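Side-chain contacts in flagellar basal body protein (Helicobacter pylori, PDB 5NPY), which probably polymerises into the flagellar hook, the flexible joint thought to pass rotation from the basal body to the filament: residues 364-369 / 440-445; 491-494 / 498-501; 217-222 / 299-304; 175-180 / 503-508; 92-97 / 511-516. All coordinates share one frame; numbering follows the deposited sequence.

Interaction 1 (364-369 / 440-445); sequences YDKAGD and KGNKLT
Lys440 reaches across to the buried Asp365, and its NZ lies 2.7 Å from Asp365 OD2 in a salt bridge that is the firm part of this contact. The ammonium uses the anti lone pair of OD2, the one turned away from OD1, which leaves OD1 to the backbone of its own loop. A lysine suits the place because its long chain, bent at chi3 (64°), spans a gap in which the CA atoms of the two residues stay 8.1 Å apart. Tyr371 OH is a second partner of the ammonium. Asp365 opens a type I beta turn ending at Gly368, in the hairpin loop between strands 346-364 and 370-381. Within it OD1 takes the N-H of Asp369 at 2.9 Å, the donor standing 48° out of the carboxylate plane, and a weaker one from Ala367 N at 2.8 Å. The carboxylate thus organises the turn while it binds the lysine. The looser side lies toward solvent: the extended chain of Lys366 crosses the side chain of Asn442 at a slant, in loose contact. Leu189, from a neighbouring loop, touches both Lys366 and Asn442.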
# COMPACT_ATOMS: atom_id res chain seq x y z
N TYR A 364 -11.98 -1.76 -4.12
CA TYR A 364 -13.32 -2.31 -4.07
C TYR A 364 -14.34 -1.22 -3.79
O TYR A 364 -14.10 -0.37 -2.93
CB TYR A 364 -13.42 -3.40 -3.00
CG TYR A 364 -12.33 -4.43 -3.15
CD1 TYR A 364 -11.17 -4.36 -2.40
CD2 TYR A 364 -12.46 -5.45 -4.08
CE1 TYR A 364 -10.15 -5.30 -2.56
CE2 TYR A 364 -11.45 -6.39 -4.26
CZ TYR A 364 -10.29 -6.31 -3.50
OH TYR A 364 -9.29 -7.24 -3.67
N ASP A 365 -15.47 -1.27 -4.50
CA ASP A 365 -16.57 -0.33 -4.27
C ASP A 365 -17.42 -0.82 -3.09
O ASP A 365 -17.09 -1.80 -2.42
CB ASP A 365 -17.38 -0.13 -5.55
CG ASP A 365 -18.09 -1.40 -6.04
OD1 ASP A 365 -18.25 -2.38 -5.29
OD2 ASP A 365 -18.50 -1.40 -7.20
N LYS A 366 -18.54 -0.13 -2.82
CA LYS A 366 -19.40 -0.54 -1.71
C LYS A 366 -19.96 -1.95 -1.91
O LYS A 366 -20.28 -2.63 -0.93
CB LYS A 366 -20.55 0.46 -1.53
CG LYS A 366 -20.14 1.78 -0.95
CD LYS A 366 -21.31 2.74 -0.93
CE LYS A 366 -20.86 4.14 -0.57
NZ LYS A 366 -22.02 5.05 -0.36
N ALA A 367 -20.10 -2.39 -3.17
CA ALA A 367 -20.62 -3.71 -3.47
C ALA A 367 -19.55 -4.79 -3.39
O ALA A 367 -19.90 -5.98 -3.42
CB ALA A 367 -21.26 -3.73 -4.86
N GLY A 368 -18.28 -4.42 -3.29
CA GLY A 368 -17.19 -5.37 -3.25
C GLY A 368 -16.62 -5.72 -4.60
O GLY A 368 -15.80 -6.64 -4.69
N ASP A 369 -17.02 -5.00 -5.64
CA ASP A 369 -16.50 -5.21 -6.98
C ASP A 369 -15.11 -4.62 -7.10
O ASP A 369 -14.83 -3.53 -6.60
CB ASP A 369 -17.41 -4.58 -8.03
CG ASP A 369 -18.63 -5.43 -8.34
OD1 ASP A 369 -18.51 -6.38 -9.15
OD2 ASP A 369 -19.71 -5.15 -7.77
N LYS A 440 -15.92 6.67 -8.28
CA LYS A 440 -17.35 6.46 -8.56
C LYS A 440 -18.23 7.31 -7.66
O LYS A 440 -19.22 6.84 -7.10
CB LYS A 440 -17.74 4.98 -8.43
CG LYS A 440 -17.48 4.17 -9.69
CD LYS A 440 -17.50 2.67 -9.41
CE LYS A 440 -18.86 2.21 -8.95
NZ LYS A 440 -18.95 0.72 -8.89
N GLY A 441 -17.85 8.58 -7.48
CA GLY A 441 -18.56 9.45 -6.58
C GLY A 441 -18.07 9.46 -5.15
O GLY A 441 -18.59 10.23 -4.33
N ASN A 442 -17.08 8.64 -4.81
CA ASN A 442 -16.55 8.62 -3.46
C ASN A 442 -15.12 9.14 -3.47
O ASN A 442 -14.38 8.97 -4.45
CB ASN A 442 -16.60 7.20 -2.86
CG ASN A 442 -18.01 6.64 -2.82
OD1 ASN A 442 -18.42 5.88 -3.69
ND2 ASN A 442 -18.77 7.04 -1.81
N LYS A 443 -14.73 9.78 -2.37
CA LYS A 443 -13.37 10.30 -2.22
C LYS A 443 -12.46 9.19 -1.68
O LYS A 443 -12.74 8.61 -0.62
CB LYS A 443 -13.35 11.51 -1.29
CG LYS A 443 -13.98 12.79 -1.88
CD LYS A 443 -14.27 13.79 -0.76
CE LYS A 443 -15.08 13.13 0.37
NZ LYS A 443 -14.81 13.72 1.72
N LEU A 444 -11.39 8.91 -2.41
CA LEU A 444 -10.35 8.00 -1.96
C LEU A 444 -9.04 8.78 -1.79
O LEU A 444 -8.54 9.36 -2.76
CB LEU A 444 -10.18 6.86 -2.96
CG LEU A 444 -9.21 5.71 -2.66
CD1 LEU A 444 -9.51 4.61 -3.63
CD2 LEU A 444 -7.75 6.14 -2.80
N THR A 445 -8.46 8.73 -0.58
CA THR A 445 -7.16 9.34 -0.28
C THR A 445 -6.05 8.37 -0.68
O THR A 445 -5.95 7.28 -0.12
CB THR A 445 -7.03 9.67 1.21
OG1 THR A 445 -8.18 10.39 1.67
CG2 THR A 445 -5.72 10.48 1.51

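Interaction 2 (491-494 / 498-501); sequences SLAF and VVEP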
# COMPACT_ATOMS: atom_id res chain seq x y z
N SER A 491 -11.84 -17.35 15.78
CA SER A 491 -11.73 -16.60 14.54
C SER A 491 -12.50 -17.30 13.43
O SER A 491 -12.64 -18.53 13.42
CB SER A 491 -10.27 -16.44 14.12
OG SER A 491 -9.46 -16.15 15.24
N LEU A 492 -12.98 -16.51 12.48
CA LEU A 492 -13.69 -17.02 11.31
C LEU A 492 -12.88 -16.73 10.05
O LEU A 492 -12.37 -15.61 9.88
CB LEU A 492 -15.09 -16.40 11.22
CG LEU A 492 -15.96 -16.62 12.46
CD1 LEU A 492 -17.33 -15.96 12.32
CD2 LEU A 492 -16.12 -18.11 12.75
N ALA A 493 -12.74 -17.73 9.19
CA ALA A 493 -12.14 -17.54 7.88
C ALA A 493 -13.23 -17.44 6.82
O ALA A 493 -14.32 -18.01 6.96
CB ALA A 493 -11.20 -18.69 7.51
N PHE A 494 -12.93 -16.70 5.76
CA PHE A 494 -13.88 -16.47 4.68
C PHE A 494 -13.22 -16.73 3.34
O PHE A 494 -12.01 -16.93 3.24
CB PHE A 494 -14.47 -15.06 4.76
CG PHE A 494 -15.36 -14.84 5.95
CD1 PHE A 494 -16.74 -14.83 5.80
CD2 PHE A 494 -14.82 -14.67 7.22
CE1 PHE A 494 -17.56 -14.64 6.89
CE2 PHE A 494 -15.64 -14.48 8.31
CZ PHE A 494 -17.01 -14.46 8.15
N VAL A 498 -9.83 -13.59 4.37
CA VAL A 498 -9.79 -12.81 5.60
C VAL A 498 -10.08 -13.74 6.77
O VAL A 498 -11.03 -14.53 6.73
CB VAL A 498 -10.79 -11.65 5.57
CG1 VAL A 498 -10.66 -10.85 6.82
CG2 VAL A 498 -10.55 -10.77 4.36
N VAL A 499 -9.26 -13.63 7.81
CA VAL A 499 -9.41 -14.38 9.04
C VAL A 499 -9.40 -13.37 10.19
O VAL A 499 -8.36 -12.76 10.48
CB VAL A 499 -8.29 -15.41 9.22
CG1 VAL A 499 -8.34 -16.01 10.61
CG2 VAL A 499 -8.40 -16.49 8.16
N GLU A 500 -10.55 -13.18 10.82
CA GLU A 500 -10.62 -12.25 11.93
C GLU A 500 -11.24 -12.95 13.13
O GLU A 500 -12.23 -13.67 12.99
CB GLU A 500 -11.46 -11.00 11.59
CG GLU A 500 -11.04 -10.29 10.32
CD GLU A 500 -11.72 -8.94 10.16
OE1 GLU A 500 -12.58 -8.59 11.00
OE2 GLU A 500 -11.39 -8.24 9.18
N PRO A 501 -10.68 -12.75 14.32
CA PRO A 501 -11.34 -13.24 15.52
C PRO A 501 -12.67 -12.52 15.71
O PRO A 501 -12.85 -11.39 15.25
CB PRO A 501 -10.34 -12.91 16.63
CG PRO A 501 -9.56 -11.76 16.10
CD PRO A 501 -9.45 -11.99 14.63
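Ser491 faces Pro501 and Ala493 faces Val499 across a beta hairpin, strands 489-494 and 499-509, whose antiparallel directions differ by 159°. Backbone bonds define it. Leu492 and Glu500 form the hydrogen-bonded pair, with Leu492 N to Glu500 O at 3.0 Å and Glu500 N to Leu492 O at 3.2 Å; near the turn, Phe494 N gives a bent, weak bond to Val498 O. Proline is tolerated at 501 because Ser491-Pro501 is a non-hydrogen-bonded pair, one that asks no N-H of it toward Ser491. Between these bonds come CA-H...O contacts, the straightest from Val499 CA to Leu492 O at 3.3 Å. Apolar packing occupies the face bearing Ser491, Ala493, Val499 and Pro501. The branches of Val499 divide the work: with CG1 anti to the backbone N (chi1 171°), CG2 rests on Ala493 CB at 3.6 Å while CG1 touches Ser491 CB at 4.0 Å. On the other face, beside Leu492, the buried carboxylate of Glu500 is satisfied by Ser159 OG and by a salt bridge to Lys151. Phe494 packs edge-to-face with Tyr185, and the edge of its ring at CD2 meets Val498 O, in the ring plane, at 3.8 Å.

Interaction 3 (217-222 / 299-304); sequences GEIIKE and SEKDAK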
# COMPACT_ATOMS: atom_id res chain seq x y z
N GLY A 217 -1.78 14.00 -28.74
CA GLY A 217 -0.49 13.87 -29.40
C GLY A 217 0.23 15.17 -29.66
O GLY A 217 1.00 15.25 -30.63
N GLU A 218 0.00 16.19 -28.85
CA GLU A 218 0.71 17.45 -29.02
C GLU A 218 1.77 17.61 -27.94
O GLU A 218 1.66 17.04 -26.85
CB GLU A 218 -0.25 18.65 -29.02
CG GLU A 218 -1.45 18.54 -29.97
CD GLU A 218 -1.09 18.49 -31.47
OE1 GLU A 218 0.12 18.48 -31.81
OE2 GLU A 218 -2.02 18.46 -32.31
N ILE A 219 2.80 18.40 -28.24
CA ILE A 219 3.97 18.51 -27.37
C ILE A 219 3.66 19.38 -26.15
O ILE A 219 3.15 20.50 -26.29
CB ILE A 219 5.17 19.05 -28.14
CG1 ILE A 219 5.71 17.97 -29.07
CG2 ILE A 219 6.26 19.53 -27.16
CD1 ILE A 219 6.67 18.46 -30.10
N ILE A 220 3.97 18.86 -24.96
CA ILE A 220 3.82 19.63 -23.73
C ILE A 220 5.15 20.37 -23.51
O ILE A 220 6.09 19.85 -22.91
CB ILE A 220 3.43 18.75 -22.55
CG1 ILE A 220 2.22 17.89 -22.90
CG2 ILE A 220 3.08 19.61 -21.35
CD1 ILE A 220 1.88 16.82 -21.87
N LYS A 221 5.21 21.61 -24.01
CA LYS A 221 6.46 22.35 -24.13
C LYS A 221 7.27 22.34 -22.83
O LYS A 221 8.48 22.08 -22.83
CB LYS A 221 6.13 23.78 -24.56
CG LYS A 221 7.32 24.73 -24.74
CD LYS A 221 6.82 26.13 -25.14
CE LYS A 221 7.92 27.18 -25.11
NZ LYS A 221 8.95 26.96 -26.16
N GLU A 222 6.59 22.56 -21.70
CA GLU A 222 7.26 22.75 -20.42
C GLU A 222 7.79 21.44 -19.83
O GLU A 222 8.73 21.47 -19.03
CB GLU A 222 6.30 23.42 -19.43
CG GLU A 222 4.89 22.88 -19.43
CD GLU A 222 4.00 23.43 -20.55
OE1 GLU A 222 2.90 23.95 -20.25
OE2 GLU A 222 4.36 23.34 -21.75
N SER A 299 9.42 12.00 -34.95
CA SER A 299 10.15 11.28 -35.98
C SER A 299 9.29 10.99 -37.20
O SER A 299 9.83 10.68 -38.27
CB SER A 299 10.67 9.96 -35.41
OG SER A 299 9.59 9.20 -34.92
N GLU A 300 7.97 11.05 -37.04
CA GLU A 300 6.99 10.85 -38.11
C GLU A 300 5.87 11.83 -37.78
O GLU A 300 5.04 11.56 -36.91
CB GLU A 300 6.52 9.40 -38.15
CG GLU A 300 5.22 9.15 -38.90
CD GLU A 300 4.63 7.79 -38.55
OE1 GLU A 300 5.26 7.06 -37.75
OE2 GLU A 300 3.54 7.46 -39.07
N LYS A 301 5.87 12.99 -38.45
CA LYS A 301 5.14 14.14 -37.91
C LYS A 301 3.64 14.06 -38.14
O LYS A 301 2.88 14.80 -37.50
CB LYS A 301 5.71 15.45 -38.46
CG LYS A 301 5.86 16.55 -37.37
CD LYS A 301 7.23 16.49 -36.65
CE LYS A 301 7.40 17.56 -35.55
NZ LYS A 301 6.43 17.53 -34.41
N ASP A 302 3.17 13.19 -39.02
CA ASP A 302 1.74 12.98 -39.13
C ASP A 302 1.23 11.94 -38.15
O ASP A 302 0.01 11.86 -37.93
CB ASP A 302 1.36 12.59 -40.55
CG ASP A 302 2.02 13.48 -41.58
OD1 ASP A 302 1.35 14.41 -42.08
OD2 ASP A 302 3.22 13.26 -41.86
N ALA A 303 2.13 11.16 -37.54
CA ALA A 303 1.71 10.23 -36.50
C ALA A 303 1.26 10.99 -35.27
O ALA A 303 1.82 12.03 -34.91
CB ALA A 303 2.85 9.28 -36.13
N LYS A 304 0.23 10.45 -34.61
CA LYS A 304 -0.26 10.98 -33.35
C LYS A 304 0.85 10.93 -32.31
O LYS A 304 1.40 11.97 -31.94
CB LYS A 304 -1.51 10.22 -32.90
CG LYS A 304 -1.98 10.59 -31.51
CD LYS A 304 -3.41 10.15 -31.23
CE LYS A 304 -4.40 11.03 -31.97
NZ LYS A 304 -4.14 12.47 -31.67
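Lys304 sends its CG off opposite the backbone N (chi1 173°) and then folds its chain twice, first at chi3 (-74°) and again at chi4, so that it arches over, touching Gly217 with CG and NZ while CD and CE bow away. CG comes to 4.2 Å from Gly217 CA, and NZ ends 4.1 Å from Gly217 N, a distance of mere contact. Lys301, also bent, brings its NZ to 4.4 Å from Ile219 CD1, so that a charged tip brushes the end of an aliphatic chain on the exposed side. No hydrogen bond joins the two segments directly. Their backbones nevertheless meet closely, for Gly217 O and Lys304 O lie 3.6 Å apart. Two carbonyl oxygens would repel each other at such range, but Lys298 NZ comes between them as a shared donor: it bonds to Gly217 O, Lys304 O and Ala303 O, and so ties both segments to one ammonium. The setting is the loop that connects antiparallel strands 293-298 and 308-313, tightened by a type I turn in which Ala303 N bonds to Glu300 O at 3.0 Å. Across the contact, 217-222 leads into helix 221-226, with Ile220 at the N-cap position. Glycine suits position 217 on two counts: phi is positive (66°), and Lys304 O occupies the side where a CB would stand. Glu218 adds only a distant charge, its OE2 lying 6.4 Å from Lys304 NZ, while Ile219 also touches Leu213. The side chain of Ile219 stands about 13 Å from the bound tris-hydroxymethyl-methyl-ammonium.

Interaction 4 (175-180 / 503-508); sequences SPLQIP and ARIGIL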
# COMPACT_ATOMS: atom_id res chain seq x y z
N SER A 175 -20.25 -12.01 28.11
CA SER A 175 -21.66 -12.06 27.73
C SER A 175 -21.87 -13.29 26.87
O SER A 175 -20.90 -13.99 26.52
CB SER A 175 -22.07 -10.77 26.99
OG SER A 175 -21.58 -10.73 25.66
N PRO A 176 -23.12 -13.62 26.53
CA PRO A 176 -23.36 -14.77 25.66
C PRO A 176 -22.77 -14.57 24.28
O PRO A 176 -22.87 -13.49 23.69
CB PRO A 176 -24.89 -14.85 25.59
CG PRO A 176 -25.32 -14.29 26.87
CD PRO A 176 -24.38 -13.14 27.12
N LEU A 177 -22.13 -15.62 23.76
CA LEU A 177 -21.54 -15.60 22.43
C LEU A 177 -22.58 -16.01 21.39
O LEU A 177 -23.32 -16.98 21.58
CB LEU A 177 -20.33 -16.53 22.37
CG LEU A 177 -19.29 -16.20 23.44
CD1 LEU A 177 -18.01 -17.00 23.21
CD2 LEU A 177 -19.02 -14.69 23.49
N GLN A 178 -22.62 -15.28 20.28
CA GLN A 178 -23.57 -15.54 19.20
C GLN A 178 -22.81 -15.59 17.88
O GLN A 178 -22.46 -14.55 17.30
CB GLN A 178 -24.67 -14.48 19.16
CG GLN A 178 -25.75 -14.79 18.14
CD GLN A 178 -26.66 -13.61 17.86
OE1 GLN A 178 -26.35 -12.47 18.21
NE2 GLN A 178 -27.79 -13.88 17.22
N ILE A 179 -22.56 -16.80 17.40
CA ILE A 179 -21.90 -16.99 16.12
C ILE A 179 -22.84 -17.78 15.22
O ILE A 179 -22.81 -19.02 15.25
CB ILE A 179 -20.55 -17.71 16.30
CG1 ILE A 179 -19.66 -16.94 17.28
CG2 ILE A 179 -19.85 -17.90 14.96
CD1 ILE A 179 -18.40 -17.67 17.65
N PRO A 180 -23.68 -17.12 14.43
CA PRO A 180 -24.60 -17.85 13.54
C PRO A 180 -23.83 -18.66 12.50
O PRO A 180 -22.61 -18.56 12.34
CB PRO A 180 -25.43 -16.75 12.89
CG PRO A 180 -25.25 -15.54 13.78
CD PRO A 180 -23.89 -15.66 14.38
N ALA A 503 -14.65 -13.64 18.93
CA ALA A 503 -15.01 -13.88 20.33
C ALA A 503 -13.89 -14.68 20.99
O ALA A 503 -12.92 -15.08 20.35
CB ALA A 503 -16.34 -14.62 20.44
N ARG A 504 -14.04 -14.88 22.30
CA ARG A 504 -13.27 -15.89 23.01
C ARG A 504 -14.13 -16.49 24.10
O ARG A 504 -15.04 -15.84 24.62
CB ARG A 504 -11.97 -15.36 23.62
CG ARG A 504 -12.13 -14.57 24.91
CD ARG A 504 -10.79 -13.98 25.31
NE ARG A 504 -9.82 -15.04 25.60
CZ ARG A 504 -8.50 -14.87 25.62
NH1 ARG A 504 -7.97 -13.69 25.34
NH2 ARG A 504 -7.71 -15.88 25.91
N ILE A 505 -13.83 -17.75 24.44
CA ILE A 505 -14.58 -18.47 25.46
C ILE A 505 -14.20 -17.94 26.84
O ILE A 505 -13.02 -17.84 27.18
CB ILE A 505 -14.30 -19.98 25.37
CG1 ILE A 505 -14.62 -20.51 23.96
CG2 ILE A 505 -15.12 -20.75 26.41
CD1 ILE A 505 -16.09 -20.50 23.62
N GLY A 506 -15.21 -17.59 27.63
CA GLY A 506 -14.97 -17.23 29.01
C GLY A 506 -14.32 -18.37 29.78
O GLY A 506 -14.66 -19.54 29.61
N ILE A 507 -13.35 -18.00 30.63
CA ILE A 507 -12.70 -18.91 31.56
C ILE A 507 -12.50 -18.16 32.86
O ILE A 507 -12.03 -17.02 32.86
CB ILE A 507 -11.34 -19.43 31.02
CG1 ILE A 507 -11.53 -20.34 29.82
CG2 ILE A 507 -10.59 -20.19 32.11
CD1 ILE A 507 -11.99 -21.75 30.18
N LEU A 508 -12.87 -18.77 33.97
CA LEU A 508 -12.70 -18.17 35.29
C LEU A 508 -12.13 -19.21 36.24
O LEU A 508 -12.48 -20.39 36.17
CB LEU A 508 -14.02 -17.62 35.85
CG LEU A 508 -14.67 -16.49 35.05
CD1 LEU A 508 -16.10 -16.30 35.48
CD2 LEU A 508 -13.90 -15.19 35.20
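Leu177 pushes its two methyls against Ala503, Arg504 and Ile505, a buried apolar contact within the beta-rich part of the molecule that includes the sequence of the hook-protein D1 family. The CD1 methyl does most of the touching: it meets Ala503 CB at 4.0 Å, Ile505 CD1 at 4.0 Å and the backbone oxygen Arg504 O at 3.5 Å. CD2 adds a second touch on Ala503 CB at 4.1 Å, so the small alanine methyl sits against both arms of the leucine fork. Alanine fits because its short side chain lets the larger leucine come up to the strand. Leu177 and Ile505 cross at about a right angle; CB of Ile505 points away from the other segment, but the bends at chi1 (-56°) and chi2 (-69°) bring CD1 back to the leucine. Behind this first shell, backbone bonds hold each partner in place. Leu177 is bonded to Leu136 and Val144, Ala503 to Ile490 on hairpin strand 489-494, and Ile505 to Gly488 just before that strand. Ile179, two residues beyond Leu177, continues the apolar surface by resting on Ile490 and Leu492, and Ile505 also touches Phe97. Arg504 turns from Leu177 and needs polar company in so buried a place, which it finds where its NH1 bonds to Leu169 O and its guanidinium makes a cation-pi contact with Trp546.

Interaction 5 (92-97 / 511-516); sequences QGKGWF and TNDQGL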
# COMPACT_ATOMS: atom_id res chain seq x y z
N GLN A 92 -8.09 -27.89 29.79
CA GLN A 92 -7.08 -28.47 30.66
C GLN A 92 -6.58 -27.42 31.63
O GLN A 92 -6.47 -26.24 31.28
CB GLN A 92 -5.89 -29.00 29.86
CG GLN A 92 -6.11 -30.31 29.15
CD GLN A 92 -4.80 -30.85 28.59
OE1 GLN A 92 -4.79 -31.78 27.79
NE2 GLN A 92 -3.69 -30.26 29.02
N GLY A 93 -6.27 -27.83 32.84
CA GLY A 93 -5.81 -26.90 33.86
C GLY A 93 -6.90 -26.54 34.85
O GLY A 93 -7.97 -27.15 34.90
N LYS A 94 -6.60 -25.52 35.67
CA LYS A 94 -7.51 -25.06 36.70
C LYS A 94 -8.41 -23.96 36.14
O LYS A 94 -7.93 -23.03 35.48
CB LYS A 94 -6.74 -24.53 37.91
CG LYS A 94 -7.20 -25.14 39.25
CD LYS A 94 -6.99 -26.66 39.26
CE LYS A 94 -7.33 -27.28 40.60
NZ LYS A 94 -7.40 -28.77 40.49
N GLY A 95 -9.71 -24.07 36.41
CA GLY A 95 -10.66 -23.10 35.89
C GLY A 95 -11.95 -23.68 35.34
O GLY A 95 -12.13 -24.91 35.29
N TRP A 96 -12.85 -22.80 34.91
CA TRP A 96 -14.22 -23.18 34.58
C TRP A 96 -14.69 -22.43 33.35
O TRP A 96 -14.37 -21.26 33.17
CB TRP A 96 -15.17 -22.86 35.73
CG TRP A 96 -14.73 -23.45 37.03
CD1 TRP A 96 -13.86 -22.91 37.93
CD2 TRP A 96 -15.13 -24.71 37.56
NE1 TRP A 96 -13.70 -23.76 38.99
CE2 TRP A 96 -14.47 -24.87 38.79
CE3 TRP A 96 -15.99 -25.71 37.11
CZ2 TRP A 96 -14.65 -25.99 39.58
CZ3 TRP A 96 -16.17 -26.83 37.90
CH2 TRP A 96 -15.50 -26.96 39.12
N PHE A 97 -15.47 -23.13 32.53
CA PHE A 97 -16.34 -22.45 31.59
C PHE A 97 -17.38 -21.65 32.37
O PHE A 97 -17.69 -21.97 33.52
CB PHE A 97 -17.03 -23.45 30.65
CG PHE A 97 -16.08 -24.13 29.69
CD1 PHE A 97 -15.20 -23.39 28.92
CD2 PHE A 97 -16.05 -25.51 29.58
CE1 PHE A 97 -14.33 -24.00 28.04
CE2 PHE A 97 -15.17 -26.14 28.70
CZ PHE A 97 -14.31 -25.38 27.93
N THR A 511 -9.20 -19.40 43.78
CA THR A 511 -8.17 -19.92 44.67
C THR A 511 -8.68 -21.06 45.55
O THR A 511 -7.87 -21.72 46.20
CB THR A 511 -7.61 -18.80 45.56
OG1 THR A 511 -8.67 -18.23 46.34
CG2 THR A 511 -6.94 -17.72 44.70
N ASN A 512 -9.99 -21.30 45.58
CA ASN A 512 -10.53 -22.43 46.33
C ASN A 512 -11.79 -22.95 45.63
O ASN A 512 -12.91 -22.53 45.94
CB ASN A 512 -10.83 -22.04 47.77
CG ASN A 512 -11.30 -23.22 48.59
OD1 ASN A 512 -10.81 -24.33 48.39
ND2 ASN A 512 -12.27 -23.00 49.48
N ASP A 513 -11.60 -23.91 44.71
CA ASP A 513 -12.74 -24.50 44.01
C ASP A 513 -13.66 -25.26 44.96
O ASP A 513 -14.86 -25.41 44.68
CB ASP A 513 -12.27 -25.44 42.90
CG ASP A 513 -11.74 -24.71 41.69
OD1 ASP A 513 -10.78 -25.21 41.08
OD2 ASP A 513 -12.28 -23.62 41.36
N GLN A 514 -13.11 -25.77 46.08
CA GLN A 514 -13.94 -26.43 47.09
C GLN A 514 -15.01 -25.50 47.66
O GLN A 514 -16.05 -25.97 48.13
CB GLN A 514 -13.06 -26.97 48.22
CG GLN A 514 -11.80 -27.70 47.78
CD GLN A 514 -10.90 -28.11 48.96
OE1 GLN A 514 -11.39 -28.56 50.01
NE2 GLN A 514 -9.59 -27.95 48.79
N GLY A 515 -14.77 -24.18 47.62
CA GLY A 515 -15.73 -23.21 48.12
C GLY A 515 -16.95 -23.00 47.24
O GLY A 515 -17.87 -22.28 47.64
N LEU A 516 -16.97 -23.59 46.05
CA LEU A 516 -18.16 -23.52 45.20
C LEU A 516 -19.21 -24.55 45.61
O LEU A 516 -18.90 -25.61 46.17
CB LEU A 516 -17.78 -23.74 43.73
CG LEU A 516 -16.82 -22.77 43.03
CD1 LEU A 516 -16.53 -23.31 41.64
CD2 LEU A 516 -17.39 -21.34 42.96
O HOH W 1 -11.05 -26.16 38.50
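Trp96, on an extended backbone after strand 87-93, faces Asp513 at the start of the short 3-10 segment 513-515, in whose turn Leu516 N bonds back to Asp513 O at 3.1 Å. The indole N-H is spent on the aspartate: Trp96 NE1 to Asp513 OD2 is 2.8 Å and nearly straight (167°). OD2 lies in the ring plane, but the N-H meets the carboxylate from above, 59° out of its plane, and the two flat groups stand nearly perpendicular (89°). This satisfies the one polar atom of a buried tryptophan side chain. The other oxygen is linked through water: Asp513 OD1 accepts from a water at 2.8 Å, which in turn accepts from Gly95 N at 3.2 Å. That water lies over one face of the indole, near its rim. Leu516 CD1 packs 3.8 Å from Trp96 CE2. Lys94 flanks the carboxylate with its CG 4.0 Å from Asp513 OD1; its ammonium remains 4.9 Å from that oxygen. Tyr524 and Phe510 also meet the indole, and Leu122 touches both Trp96 and Leu516, making this the polar margin of an aromatic and aliphatic cluster that joins the D1-family sequence to a loop late in the chain.

How the interactions relate
From the N terminus, residues 92-97 open interaction 5, which closes only at 511-516 and encloses the other four. Interaction 4 (175-180 with 503-508) makes the next, smaller loop. Within it three further closures follow in series: interaction 3, then interaction 1, each spanning over seventy residues, then the tight hairpin of interaction 2; none cross. Interactions 4 and 5 bring early and late chain together at one end of the elongated molecule; interactions 1 and 3 fasten the long insertion, interaction 3 lying about 83 Å from interaction 5, centre to centre. Interactions 2 and 4 share strand 499-509 and touch through Leu492 and Ile179. Interactions 4 and 5 meet where Phe97 packs on Ile505 and Ile507.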